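Local coordinates for protein protease VII (Escherichia coli, PDB 1I78) that cleaves polypeptides as an outer-membrane endoprotease of the omptin family, built on a membrane-spanning antiparallel beta barrel, at residues Trp253-Asn258 with Glu283-Ile288; Asp15-Thr20 with Ile288-Leu293; Ile66-Trp71 with Phe112-Lys117. The protein carries 3 engineered substitutions. One frame throughout, in Å; residues are numbered along the deposited sequence.

Interaction 1 (Trp253-Asn258 with Glu283-Ile288); sequences WNRVTN and ENYNFI
Trp253 and Phe287 meet obliquely: CD1 of the indole lies over one face of the phenyl ring, toward its rim and 3.9 Å from Phe287 CE2. With ring planes 54° apart, the two rings meet at a slant, and Trp253 CB adds apolar contact with the same carbon, Phe287 CE2. Further along this side, the guanidinium of Arg255 has the CA of Thr257 over one face and Glu283 OE1 at its edge. That single oxygen takes bonds from both NH1 (2.9 Å) and NH2 (2.7 Å), nearly in the guanidinium plane, while the carboxylate is turned 52° to it. The reach comes from Arg255, whose CG stands anti to the backbone N (chi1 175°) and whose chain runs extended to NE. Glu283 OE2 is held separately by a salt bridge from Arg28, so the carboxylate lies between two cations and would tend to stay ionised. Arg255 NH1 also touches the edge of the Tyr285 ring at CD2.

On the opposite side of the sheet stand Asn254, Val256, Asn284 and Asn286. Asn286 ND2 bonds a lone pair of Asn254 OD1 at 3.3 Å, with the two amide planes steeply inclined. A water donates to Asn254 OD1 and, weakly, to Asn284 OD1. Short, uncharged amides suit this side because they can serve each other and bound water. Between the faces, Asn254 and Asn286 exchange paired backbone bonds (Asn286 N to Asn254 O 2.9 Å), as do Val256 and Asn284.

With aromatic and charged groups on one side and amides and Val256 on the other, strands 245-267 and 272-296 form the last hairpin of the omptin beta barrel, whose amide-bearing side faces inward.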
ATOM      1  N   TRP A 253       5.605   2.041  -8.812  1.00 34.46           N
ATOM      2  CA  TRP A 253       5.343   3.029  -7.785  1.00 34.32           C
ATOM      3  C   TRP A 253       3.836   3.116  -7.644  1.00 34.72           C
ATOM      4  O   TRP A 253       3.101   2.929  -8.611  1.00 35.89           O
ATOM      5  CB  TRP A 253       5.864   4.395  -8.213  1.00 34.99           C
ATOM      6  CG  TRP A 253       5.356   5.532  -7.360  1.00 38.35           C
ATOM      7  CD1 TRP A 253       5.802   5.891  -6.122  1.00 39.14           C
ATOM      8  CD2 TRP A 253       4.317   6.463  -7.698  1.00 40.35           C
ATOM      9  NE1 TRP A 253       5.114   6.993  -5.670  1.00 41.23           N
ATOM     10  CE2 TRP A 253       4.197   7.366  -6.617  1.00 41.53           C
ATOM     11  CE3 TRP A 253       3.475   6.625  -8.815  1.00 45.59           C
ATOM     12  CZ2 TRP A 253       3.269   8.429  -6.615  1.00 44.29           C
ATOM     13  CZ3 TRP A 253       2.542   7.691  -8.817  1.00 46.88           C
ATOM     14  CH2 TRP A 253       2.455   8.575  -7.720  1.00 45.59           C
ATOM     15  N   ASN A 254       3.360   3.384  -6.444  1.00 33.91           N
ATOM     16  CA  ASN A 254       1.934   3.532  -6.287  1.00 37.96           C
ATOM     17  C   ASN A 254       1.659   4.343  -5.050  1.00 36.88           C
ATOM     18  O   ASN A 254       2.386   4.259  -4.068  1.00 38.13           O
ATOM     19  CB  ASN A 254       1.231   2.169  -6.236  1.00 39.38           C
ATOM     20  CG  ASN A 254       1.634   1.366  -5.052  1.00 41.55           C
ATOM     21  OD1 ASN A 254       1.387   1.764  -3.911  1.00 41.60           O
ATOM     22  ND2 ASN A 254       2.271   0.222  -5.301  1.00 42.74           N
ATOM     23  N   ARG A 255       0.620   5.160  -5.118  1.00 37.04           N
ATOM     24  CA  ARG A 255       0.273   6.008  -4.001  1.00 35.48           C
ATOM     25  C   ARG A 255      -1.212   6.085  -3.726  1.00 33.57           C
ATOM     26  O   ARG A 255      -2.045   6.046  -4.646  1.00 30.63           O
ATOM     27  CB  ARG A 255       0.792   7.423  -4.252  1.00 35.84           C
ATOM     28  CG  ARG A 255       0.375   8.414  -3.181  1.00 39.34           C
ATOM     29  CD  ARG A 255       1.063   9.753  -3.360  1.00 45.20           C
ATOM     30  NE  ARG A 255       0.707  10.702  -2.306  1.00 49.14           N
ATOM     31  CZ  ARG A 255       0.836  10.461  -1.002  1.00 50.99           C
ATOM     32  NH1 ARG A 255       1.315   9.292  -0.571  1.00 50.08           N
ATOM     33  NH2 ARG A 255       0.477  11.393  -0.121  1.00 50.09           N
ATOM     34  N   VAL A 256      -1.533   6.181  -2.443  1.00 32.20           N
ATOM     35  CA  VAL A 256      -2.912   6.357  -2.015  1.00 32.73           C
ATOM     36  C   VAL A 256      -2.909   7.697  -1.304  1.00 32.40           C
ATOM     37  O   VAL A 256      -2.333   7.834  -0.231  1.00 35.65           O
ATOM     38  CB  VAL A 256      -3.378   5.266  -1.045  1.00 30.11           C
ATOM     39  CG1 VAL A 256      -4.697   5.685  -0.404  1.00 28.66           C
ATOM     40  CG2 VAL A 256      -3.551   3.975  -1.786  1.00 27.80           C
ATOM     41  N   THR A 257      -3.529   8.688  -1.923  1.00 32.93           N
ATOM     42  CA  THR A 257      -3.585  10.031  -1.367  1.00 34.18           C
ATOM     43  C   THR A 257      -4.397  10.111  -0.081  1.00 33.73           C
ATOM     44  O   THR A 257      -5.418   9.441   0.076  1.00 34.78           O
ATOM     45  CB  THR A 257      -4.164  11.003  -2.403  1.00 35.38           C
ATOM     46  OG1 THR A 257      -3.190  11.215  -3.425  1.00 41.31           O
ATOM     47  CG2 THR A 257      -4.492  12.335  -1.776  1.00 41.30           C
ATOM     48  N   ASN A 258      -3.935  10.945   0.842  1.00 33.41           N
ATOM     49  CA  ASN A 258      -4.614  11.104   2.114  1.00 32.68           C
ATOM     50  C   ASN A 258      -5.980  11.767   1.981  1.00 32.30           C
ATOM     51  O   ASN A 258      -6.188  12.659   1.154  1.00 30.14           O
ATOM     52  CB  ASN A 258      -3.752  11.915   3.081  1.00 31.04           C
ATOM     53  CG  ASN A 258      -4.395  12.055   4.441  1.00 31.68           C
ATOM     54  OD1 ASN A 258      -4.690  11.066   5.111  1.00 31.42           O
ATOM     55  ND2 ASN A 258      -4.623  13.284   4.854  1.00 29.98           N
ATOM     56  N   GLU A 283      -3.045   7.299   4.483  1.00 35.00           N
ATOM     57  CA  GLU A 283      -2.355   7.447   3.204  1.00 34.50           C
ATOM     58  C   GLU A 283      -1.110   6.566   3.156  1.00 33.60           C
ATOM     59  O   GLU A 283      -0.622   6.106   4.184  1.00 32.99           O
ATOM     60  CB  GLU A 283      -1.977   8.909   2.937  1.00 33.16           C
ATOM     61  CG  GLU A 283      -0.887   9.469   3.817  1.00 36.68           C
ATOM     62  CD  GLU A 283      -0.035  10.493   3.081  1.00 38.43           C
ATOM     63  OE1 GLU A 283       0.721  10.072   2.191  1.00 44.07           O
ATOM     64  OE2 GLU A 283      -0.120  11.706   3.365  1.00 34.07           O
ATOM     65  N   ASN A 284      -0.616   6.291   1.958  1.00 33.12           N
ATOM     66  CA  ASN A 284       0.591   5.488   1.848  1.00 33.08           C
ATOM     67  C   ASN A 284       1.154   5.586   0.450  1.00 34.06           C
ATOM     68  O   ASN A 284       0.654   6.334  -0.386  1.00 35.35           O
ATOM     69  CB  ASN A 284       0.302   4.024   2.172  1.00 30.93           C
ATOM     70  CG  ASN A 284      -0.311   3.273   1.009  1.00 29.90           C
ATOM     71  OD1 ASN A 284      -0.733   3.863   0.020  1.00 34.46           O
ATOM     72  ND2 ASN A 284      -0.375   1.958   1.129  1.00 30.91           N
ATOM     73  N   TYR A 285       2.230   4.850   0.228  1.00 35.39           N
ATOM     74  CA  TYR A 285       2.864   4.761  -1.072  1.00 36.00           C
ATOM     75  C   TYR A 285       3.846   3.614  -0.994  1.00 34.65           C
ATOM     76  O   TYR A 285       4.308   3.248   0.088  1.00 32.17           O
ATOM     77  CB  TYR A 285       3.545   6.077  -1.483  1.00 38.62           C
ATOM     78  CG  TYR A 285       4.756   6.488  -0.683  1.00 42.63           C
ATOM     79  CD1 TYR A 285       5.959   5.780  -0.774  1.00 44.48           C
ATOM     80  CD2 TYR A 285       4.711   7.607   0.149  1.00 44.66           C
ATOM     81  CE1 TYR A 285       7.081   6.178  -0.056  1.00 46.16           C
ATOM     82  CE2 TYR A 285       5.824   8.016   0.868  1.00 46.30           C
ATOM     83  CZ  TYR A 285       7.006   7.301   0.765  1.00 47.46           C
ATOM     84  OH  TYR A 285       8.104   7.705   1.491  1.00 49.44           O
ATOM     85  N   ASN A 286       4.131   3.018  -2.139  1.00 35.49           N
ATOM     86  CA  ASN A 286       5.057   1.911  -2.184  1.00 38.54           C
ATOM     87  C   ASN A 286       5.853   1.925  -3.471  1.00 39.82           C
ATOM     88  O   ASN A 286       5.434   2.495  -4.489  1.00 38.53           O
ATOM     89  CB  ASN A 286       4.313   0.585  -2.081  1.00 42.72           C
ATOM     90  CG  ASN A 286       3.464   0.495  -0.836  1.00 49.98           C
ATOM     91  OD1 ASN A 286       3.984   0.458   0.285  1.00 53.02           O
ATOM     92  ND2 ASN A 286       2.141   0.469  -1.018  1.00 50.75           N
ATOM     93  N   PHE A 287       7.011   1.288  -3.383  1.00 38.76           N
ATOM     94  CA  PHE A 287       7.939   1.114  -4.474  1.00 38.01           C
ATOM     95  C   PHE A 287       8.165  -0.392  -4.525  1.00 37.64           C
ATOM     96  O   PHE A 287       8.464  -1.007  -3.493  1.00 35.52           O
ATOM     97  CB  PHE A 287       9.262   1.804  -4.167  1.00 39.55           C
ATOM     98  CG  PHE A 287       9.414   3.124  -4.820  1.00 44.86           C
ATOM     99  CD1 PHE A 287       9.755   4.253  -4.068  1.00 48.41           C
ATOM    100  CD2 PHE A 287       9.250   3.253  -6.199  1.00 46.72           C
ATOM    101  CE1 PHE A 287       9.933   5.499  -4.682  1.00 50.21           C
ATOM    102  CE2 PHE A 287       9.424   4.488  -6.825  1.00 49.68           C
ATOM    103  CZ  PHE A 287       9.769   5.619  -6.064  1.00 49.88           C
ATOM    104  N   ILE A 288       8.003  -0.975  -5.710  1.00 35.82           N
ATOM    105  CA  ILE A 288       8.208  -2.398  -5.899  1.00 36.31           C
ATOM    106  C   ILE A 288       9.201  -2.637  -7.022  1.00 37.75           C
ATOM    107  O   ILE A 288       9.007  -2.199  -8.160  1.00 36.37           O
ATOM    108  CB  ILE A 288       6.914  -3.123  -6.253  1.00 38.05           C
ATOM    109  CG1 ILE A 288       5.956  -3.069  -5.069  1.00 38.57           C
ATOM    110  CG2 ILE A 288       7.231  -4.576  -6.654  1.00 37.35           C
ATOM    111  CD1 ILE A 288       4.648  -3.803  -5.313  1.00 40.92           C
TER
HETATM  112  O   HOH W   1      -0.783   1.658  -2.643  1.00 45.65           O

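Interaction 2 (Asp15-Thr20 with Ile288-Leu293); sequences DISLGT and ITTAGL
Ser17 and Thr290 are hydrogen-bonded through their hydroxyls, either of which could be the donor, OG to OG1 at 2.6 Å, on the side of the sheet that also carries Gly19 and Gly292. The two torsions bring the hydroxyls together: OG of Ser17 sits between its backbone N and carbonyl carbon (chi1 78°), whereas OG1 of Thr290 is swung opposite its backbone N (chi1 178°), which leans it over the neighbouring strand. There OG1 also comes within 3.1 Å of Leu18 O, a second possible partner, though the geometry does not settle how its proton is used.

Glycines face these residues in the register. Ser17 CB rests 3.5 Å from Gly292 CA, and Gly19 lies across from Thr290, so each hydroxyl-bearing residue is paired with a residue that has no side chain. Small groups suit this pairing, since the strands approach closely there.

Ile16, Leu18, Thr20, Thr289, Ala291 and Leu293 occupy the other face. Thr20 and Thr289 run side by side, with Thr20 OG1 4.0 Å from Thr289 CB, while the tip of Ile16 leads away from its partner Leu293. These residues, mostly apolar, lie largely on the surface, consistent with a surface that faces lipid in the membrane.

Pairs of backbone bonds tie Ile16 to Leu293, Leu18 to Ala291 (Leu18 N to Ala291 O 2.9 Å) and Thr20 to Thr289. The chemistry therefore divides the work: main-chain bonds stitch the first long strand to the last and close the barrel, and the hydroxyls give each other a polar partner on this buried side.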
ATOM      1  N   ASP A  15       3.415 -15.684 -15.079  1.00 47.64           N
ATOM      2  CA  ASP A  15       4.428 -14.716 -14.716  1.00 46.61           C
ATOM      3  C   ASP A  15       4.811 -14.918 -13.256  1.00 44.69           C
ATOM      4  O   ASP A  15       3.974 -14.765 -12.371  1.00 41.49           O
ATOM      5  CB  ASP A  15       3.846 -13.315 -14.913  1.00 51.05           C
ATOM      6  CG  ASP A  15       4.892 -12.226 -14.847  1.00 56.39           C
ATOM      7  OD1 ASP A  15       5.725 -12.247 -13.909  1.00 60.06           O
ATOM      8  OD2 ASP A  15       4.864 -11.338 -15.730  1.00 58.77           O
ATOM      9  N   ILE A  16       6.072 -15.262 -13.016  1.00 42.48           N
ATOM     10  CA  ILE A  16       6.562 -15.470 -11.660  1.00 43.43           C
ATOM     11  C   ILE A  16       7.795 -14.596 -11.460  1.00 43.53           C
ATOM     12  O   ILE A  16       8.674 -14.545 -12.322  1.00 43.34           O
ATOM     13  CB  ILE A  16       6.950 -16.945 -11.421  1.00 45.92           C
ATOM     14  CG1 ILE A  16       7.331 -17.154  -9.957  1.00 45.47           C
ATOM     15  CG2 ILE A  16       8.126 -17.335 -12.313  1.00 48.60           C
ATOM     16  CD1 ILE A  16       6.186 -16.947  -8.998  1.00 46.22           C
ATOM     17  N   SER A  17       7.867 -13.891 -10.339  1.00 42.01           N
ATOM     18  CA  SER A  17       9.026 -13.041 -10.119  1.00 41.67           C
ATOM     19  C   SER A  17       9.329 -12.815  -8.656  1.00 42.04           C
ATOM     20  O   SER A  17       8.494 -13.068  -7.785  1.00 41.68           O
ATOM     21  CB  SER A  17       8.841 -11.687 -10.809  1.00 41.40           C
ATOM     22  OG  SER A  17       7.987 -10.833 -10.068  1.00 41.39           O
ATOM     23  N   LEU A  18      10.545 -12.342  -8.400  1.00 41.91           N
ATOM     24  CA  LEU A  18      11.004 -12.066  -7.050  1.00 40.64           C
ATOM     25  C   LEU A  18      11.492 -10.637  -6.952  1.00 38.92           C
ATOM     26  O   LEU A  18      11.861 -10.021  -7.950  1.00 35.52           O
ATOM     27  CB  LEU A  18      12.136 -13.017  -6.672  1.00 42.13           C
ATOM     28  CG  LEU A  18      11.701 -14.477  -6.535  1.00 46.64           C
ATOM     29  CD1 LEU A  18      12.901 -15.353  -6.173  1.00 46.28           C
ATOM     30  CD2 LEU A  18      10.619 -14.573  -5.462  1.00 47.52           C
ATOM     31  N   GLY A  19      11.492 -10.107  -5.737  1.00 38.71           N
ATOM     32  CA  GLY A  19      11.954  -8.751  -5.564  1.00 38.65           C
ATOM     33  C   GLY A  19      11.704  -8.179  -4.194  1.00 37.78           C
ATOM     34  O   GLY A  19      11.526  -8.904  -3.214  1.00 38.68           O
ATOM     35  N   THR A  20      11.662  -6.855  -4.144  1.00 36.40           N
ATOM     36  CA  THR A  20      11.476  -6.149  -2.898  1.00 37.46           C
ATOM     37  C   THR A  20      10.364  -5.108  -2.959  1.00 38.33           C
ATOM     38  O   THR A  20       9.990  -4.615  -4.033  1.00 37.11           O
ATOM     39  CB  THR A  20      12.777  -5.437  -2.490  1.00 38.20           C
ATOM     40  OG1 THR A  20      13.032  -4.371  -3.414  1.00 39.40           O
ATOM     41  CG2 THR A  20      13.956  -6.404  -2.525  1.00 34.19           C
ATOM     42  N   ILE A 288       8.003  -0.975  -5.710  1.00 35.82           N
ATOM     43  CA  ILE A 288       8.208  -2.398  -5.899  1.00 36.31           C
ATOM     44  C   ILE A 288       9.201  -2.637  -7.022  1.00 37.75           C
ATOM     45  O   ILE A 288       9.007  -2.199  -8.160  1.00 36.37           O
ATOM     46  CB  ILE A 288       6.914  -3.123  -6.253  1.00 38.05           C
ATOM     47  CG1 ILE A 288       5.956  -3.069  -5.069  1.00 38.57           C
ATOM     48  CG2 ILE A 288       7.231  -4.576  -6.654  1.00 37.35           C
ATOM     49  CD1 ILE A 288       4.648  -3.803  -5.313  1.00 40.92           C
ATOM     50  N   THR A 289      10.274  -3.341  -6.687  1.00 38.39           N
ATOM     51  CA  THR A 289      11.306  -3.637  -7.659  1.00 39.88           C
ATOM     52  C   THR A 289      11.305  -5.141  -7.813  1.00 39.50           C
ATOM     53  O   THR A 289      11.393  -5.876  -6.833  1.00 38.99           O
ATOM     54  CB  THR A 289      12.671  -3.114  -7.172  1.00 42.09           C
ATOM     55  OG1 THR A 289      12.645  -1.677  -7.166  1.00 40.26           O
ATOM     56  CG2 THR A 289      13.794  -3.605  -8.077  1.00 42.22           C
ATOM     57  N   THR A 290      11.199  -5.594  -9.052  1.00 38.22           N
ATOM     58  CA  THR A 290      11.117  -7.013  -9.301  1.00 38.19           C
ATOM     59  C   THR A 290      11.777  -7.475 -10.592  1.00 37.26           C
ATOM     60  O   THR A 290      12.024  -6.694 -11.516  1.00 36.95           O
ATOM     61  CB  THR A 290       9.636  -7.440  -9.332  1.00 40.18           C
ATOM     62  OG1 THR A 290       9.549  -8.829  -9.634  1.00 46.34           O
ATOM     63  CG2 THR A 290       8.863  -6.665 -10.417  1.00 41.00           C
ATOM     64  N   ALA A 291      12.068  -8.767 -10.634  1.00 36.35           N
ATOM     65  CA  ALA A 291      12.656  -9.399 -11.803  1.00 37.28           C
ATOM     66  C   ALA A 291      12.077 -10.818 -11.876  1.00 37.46           C
ATOM     67  O   ALA A 291      11.875 -11.477 -10.843  1.00 35.26           O
ATOM     68  CB  ALA A 291      14.168  -9.435 -11.683  1.00 34.84           C
ATOM     69  N   GLY A 292      11.790 -11.276 -13.089  1.00 37.80           N
ATOM     70  CA  GLY A 292      11.234 -12.605 -13.245  1.00 39.25           C
ATOM     71  C   GLY A 292      11.034 -13.057 -14.680  1.00 41.09           C
ATOM     72  O   GLY A 292      11.639 -12.516 -15.606  1.00 40.29           O
ATOM     73  N   LEU A 293      10.153 -14.040 -14.856  1.00 43.02           N
ATOM     74  CA  LEU A 293       9.883 -14.632 -16.164  1.00 44.84           C
ATOM     75  C   LEU A 293       8.418 -14.747 -16.578  1.00 45.93           C
ATOM     76  O   LEU A 293       7.557 -15.125 -15.790  1.00 45.20           O
ATOM     77  CB  LEU A 293      10.520 -16.022 -16.206  1.00 45.80           C
ATOM     78  CG  LEU A 293       9.900 -17.086 -17.107  1.00 45.07           C
ATOM     79  CD1 LEU A 293      10.243 -16.805 -18.565  1.00 44.87           C
ATOM     80  CD2 LEU A 293      10.414 -18.444 -16.666  1.00 42.98           C
TER

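Interaction 3 (Ile66-Trp71 with Phe112-Lys117); sequences IGAAGW and FDLNIK
Ile66 and Ile116 lie side by side and point the same way, the CD1 end of the first reaching over to CG2 of the second at 3.4 Å. Ile116 holds CG2 opposite its carbonyl carbon, with CG1 between the backbone N and the carbonyl carbon (chi1 59°), and its longer branch leads away from Ile66. One step along on the same face, Leu114 bends its CD2 back over the methyl of Ala68, 3.6 Å from CB; the long branch can cover what the short one does not reach. Phe112 completes this row: its ring swings away from the partner strand, and opposite it Gly70 brings only its CA, 4.0 Å from Phe112 CA. The row is apolar and partly on the surface, consistent with the outer side of an outer-membrane barrel.

Asp113 and Asn115 are buried on the inner side. Asn115 curls back toward the partner strand, bringing ND2 to 3.5 Å from Gly67 O, across from Gly67, which has no side chain to block the approach. Asp113 instead extends beside the small Ala69, Asp113 CB lying 4.3 Å from Ala69 CB. Its carboxylate is used elsewhere: Lys199 forms a salt bridge with OD1 and Tyr180 OH bonds OD2.

Main-chain bonds pair Gly67 with Asn115 and Ala69 with Asp113, where Ala69 N meets Asp113 O at 2.7 Å. The two segments belong to the hairpin of strands 64-85 and 97-119. Strand 37-58 borders it on one side, with Ile66 against Trp58 and Ala69 against Ala55; strand 126-149 borders it on the other, receiving Asn115 and Lys117 at Met131 and Ile116 at Ala132.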
ATOM      1  N   ILE A  66      -8.114 -11.624 -19.667  1.00 40.24           N
ATOM      2  CA  ILE A  66      -8.492 -11.650 -18.262  1.00 40.49           C
ATOM      3  C   ILE A  66      -7.204 -11.949 -17.517  1.00 41.10           C
ATOM      4  O   ILE A  66      -6.358 -12.718 -17.995  1.00 42.40           O
ATOM      5  CB  ILE A  66      -9.502 -12.772 -17.923  1.00 41.99           C
ATOM      6  CG1 ILE A  66     -10.775 -12.601 -18.747  1.00 43.31           C
ATOM      7  CG2 ILE A  66      -9.815 -12.755 -16.425  1.00 38.77           C
ATOM      8  CD1 ILE A  66     -11.334 -11.202 -18.707  1.00 47.42           C
ATOM      9  N   GLY A  67      -7.046 -11.340 -16.351  1.00 39.73           N
ATOM     10  CA  GLY A  67      -5.844 -11.574 -15.588  1.00 36.62           C
ATOM     11  C   GLY A  67      -6.068 -11.576 -14.100  1.00 36.20           C
ATOM     12  O   GLY A  67      -6.937 -10.875 -13.588  1.00 35.36           O
ATOM     13  N   ALA A  68      -5.273 -12.388 -13.415  1.00 35.32           N
ATOM     14  CA  ALA A  68      -5.309 -12.506 -11.969  1.00 36.31           C
ATOM     15  C   ALA A  68      -3.858 -12.353 -11.545  1.00 36.39           C
ATOM     16  O   ALA A  68      -2.972 -12.976 -12.118  1.00 35.31           O
ATOM     17  CB  ALA A  68      -5.838 -13.875 -11.550  1.00 36.27           C
ATOM     18  N   ALA A  69      -3.616 -11.513 -10.550  1.00 37.78           N
ATOM     19  CA  ALA A  69      -2.258 -11.285 -10.071  1.00 37.94           C
ATOM     20  C   ALA A  69      -2.217 -11.233  -8.554  1.00 37.74           C
ATOM     21  O   ALA A  69      -3.253 -11.143  -7.886  1.00 38.26           O
ATOM     22  CB  ALA A  69      -1.705  -9.992 -10.652  1.00 34.70           C
ATOM     23  N   GLY A  70      -1.010 -11.307  -8.016  1.00 37.16           N
ATOM     24  CA  GLY A  70      -0.846 -11.253  -6.582  1.00 35.85           C
ATOM     25  C   GLY A  70       0.613 -11.268  -6.163  1.00 35.94           C
ATOM     26  O   GLY A  70       1.508 -11.637  -6.927  1.00 34.63           O
ATOM     27  N   TRP A  71       0.853 -10.816  -4.944  1.00 34.27           N
ATOM     28  CA  TRP A  71       2.177 -10.839  -4.399  1.00 34.19           C
ATOM     29  C   TRP A  71       2.021 -10.850  -2.904  1.00 34.54           C
ATOM     30  O   TRP A  71       0.952 -10.528  -2.378  1.00 31.55           O
ATOM     31  CB  TRP A  71       3.022  -9.645  -4.874  1.00 35.23           C
ATOM     32  CG  TRP A  71       2.524  -8.277  -4.510  1.00 33.42           C
ATOM     33  CD1 TRP A  71       2.000  -7.356  -5.361  1.00 31.40           C
ATOM     34  CD2 TRP A  71       2.555  -7.661  -3.217  1.00 31.24           C
ATOM     35  NE1 TRP A  71       1.706  -6.202  -4.685  1.00 31.14           N
ATOM     36  CE2 TRP A  71       2.034  -6.360  -3.365  1.00 29.92           C
ATOM     37  CE3 TRP A  71       2.974  -8.083  -1.946  1.00 32.07           C
ATOM     38  CZ2 TRP A  71       1.919  -5.465  -2.290  1.00 29.64           C
ATOM     39  CZ3 TRP A  71       2.860  -7.194  -0.870  1.00 34.13           C
ATOM     40  CH2 TRP A  71       2.335  -5.898  -1.052  1.00 32.08           C
ATOM     41  N   PHE A 112      -3.782  -8.909  -4.201  1.00 36.93           N
ATOM     42  CA  PHE A 112      -4.260  -9.715  -5.297  1.00 38.48           C
ATOM     43  C   PHE A 112      -4.942  -8.707  -6.194  1.00 39.12           C
ATOM     44  O   PHE A 112      -5.329  -7.625  -5.740  1.00 39.76           O
ATOM     45  CB  PHE A 112      -5.202 -10.824  -4.816  1.00 37.24           C
ATOM     46  CG  PHE A 112      -6.576 -10.360  -4.443  1.00 40.05           C
ATOM     47  CD1 PHE A 112      -7.527 -10.086  -5.429  1.00 39.32           C
ATOM     48  CD2 PHE A 112      -6.939 -10.250  -3.098  1.00 37.92           C
ATOM     49  CE1 PHE A 112      -8.817  -9.717  -5.077  1.00 40.78           C
ATOM     50  CE2 PHE A 112      -8.217  -9.886  -2.735  1.00 37.69           C
ATOM     51  CZ  PHE A 112      -9.166  -9.618  -3.721  1.00 41.06           C
ATOM     52  N   ASP A 113      -5.077  -9.055  -7.466  1.00 39.44           N
ATOM     53  CA  ASP A 113      -5.658  -8.153  -8.438  1.00 39.13           C
ATOM     54  C   ASP A 113      -6.304  -8.947  -9.578  1.00 39.34           C
ATOM     55  O   ASP A 113      -5.682  -9.838 -10.163  1.00 40.22           O
ATOM     56  CB  ASP A 113      -4.531  -7.247  -8.949  1.00 39.17           C
ATOM     57  CG  ASP A 113      -4.960  -6.321 -10.060  1.00 42.78           C
ATOM     58  OD1 ASP A 113      -4.067  -5.689 -10.646  1.00 46.64           O
ATOM     59  OD2 ASP A 113      -6.164  -6.205 -10.358  1.00 45.65           O
ATOM     60  N   LEU A 114      -7.561  -8.629  -9.871  1.00 38.95           N
ATOM     61  CA  LEU A 114      -8.309  -9.279 -10.945  1.00 38.23           C
ATOM     62  C   LEU A 114      -8.672  -8.173 -11.918  1.00 36.88           C
ATOM     63  O   LEU A 114      -9.209  -7.144 -11.505  1.00 37.83           O
ATOM     64  CB  LEU A 114      -9.586  -9.929 -10.404  1.00 39.84           C
ATOM     65  CG  LEU A 114      -9.391 -11.025  -9.348  1.00 44.99           C
ATOM     66  CD1 LEU A 114     -10.746 -11.432  -8.773  1.00 45.29           C
ATOM     67  CD2 LEU A 114      -8.680 -12.235  -9.971  1.00 44.45           C
ATOM     68  N   ASN A 115      -8.392  -8.374 -13.202  1.00 33.78           N
ATOM     69  CA  ASN A 115      -8.686  -7.335 -14.177  1.00 34.05           C
ATOM     70  C   ASN A 115      -9.067  -7.832 -15.583  1.00 33.85           C
ATOM     71  O   ASN A 115      -8.985  -9.014 -15.892  1.00 31.88           O
ATOM     72  CB  ASN A 115      -7.467  -6.431 -14.277  1.00 34.76           C
ATOM     73  CG  ASN A 115      -6.248  -7.176 -14.779  1.00 37.46           C
ATOM     74  OD1 ASN A 115      -6.037  -7.300 -15.982  1.00 36.49           O
ATOM     75  ND2 ASN A 115      -5.451  -7.708 -13.852  1.00 40.88           N
ATOM     76  N   ILE A 116      -9.501  -6.904 -16.427  1.00 34.01           N
ATOM     77  CA  ILE A 116      -9.836  -7.219 -17.803  1.00 36.57           C
ATOM     78  C   ILE A 116      -9.121  -6.180 -18.656  1.00 36.86           C
ATOM     79  O   ILE A 116      -8.951  -5.032 -18.239  1.00 36.98           O
ATOM     80  CB  ILE A 116     -11.368  -7.156 -18.081  1.00 38.82           C
ATOM     81  CG1 ILE A 116     -11.904  -5.763 -17.759  1.00 40.82           C
ATOM     82  CG2 ILE A 116     -12.095  -8.210 -17.251  1.00 38.24           C
ATOM     83  CD1 ILE A 116     -13.403  -5.671 -17.761  1.00 41.97           C
ATOM     84  N   LYS A 117      -8.682  -6.597 -19.837  1.00 37.21           N
ATOM     85  CA  LYS A 117      -7.991  -5.706 -20.748  1.00 36.15           C
ATOM     86  C   LYS A 117      -8.690  -5.624 -22.088  1.00 36.57           C
ATOM     87  O   LYS A 117      -8.982  -6.633 -22.706  1.00 36.98           O
ATOM     88  CB  LYS A 117      -6.551  -6.167 -20.946  1.00 36.05           C
ATOM     89  CG  LYS A 117      -5.633  -5.803 -19.783  1.00 38.90           C
ATOM     90  CD  LYS A 117      -4.959  -7.020 -19.203  1.00 38.10           C
ATOM     91  CE  LYS A 117      -3.856  -6.620 -18.241  1.00 39.36           C
ATOM     92  NZ  LYS A 117      -3.233  -7.814 -17.577  1.00 37.55           N
TER

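All three contacts lie in one curled antiparallel sheet. Interactions 1 and 2 share strand 272-296 and meet at Ile288: one edge of that strand pairs with 245-267, the other with 12-31. Their centres are about 19 Å apart, as are those of interactions 1 and 3, while 2 and 3 are about 16 Å apart. Along the chain, interaction 3 closes before interaction 1 opens, and both are nested inside the long loop that interaction 2 closes. Interactions 1 and 3 join successive hairpin strands, whereas interaction 2 joins the chain's two ends into a barrel. Ile288 CD1 packs 3.8 Å from Trp71 NE1, so strand 272-296, used by interactions 1 and 2, touches strand 64-85 of interaction 3 through side chains.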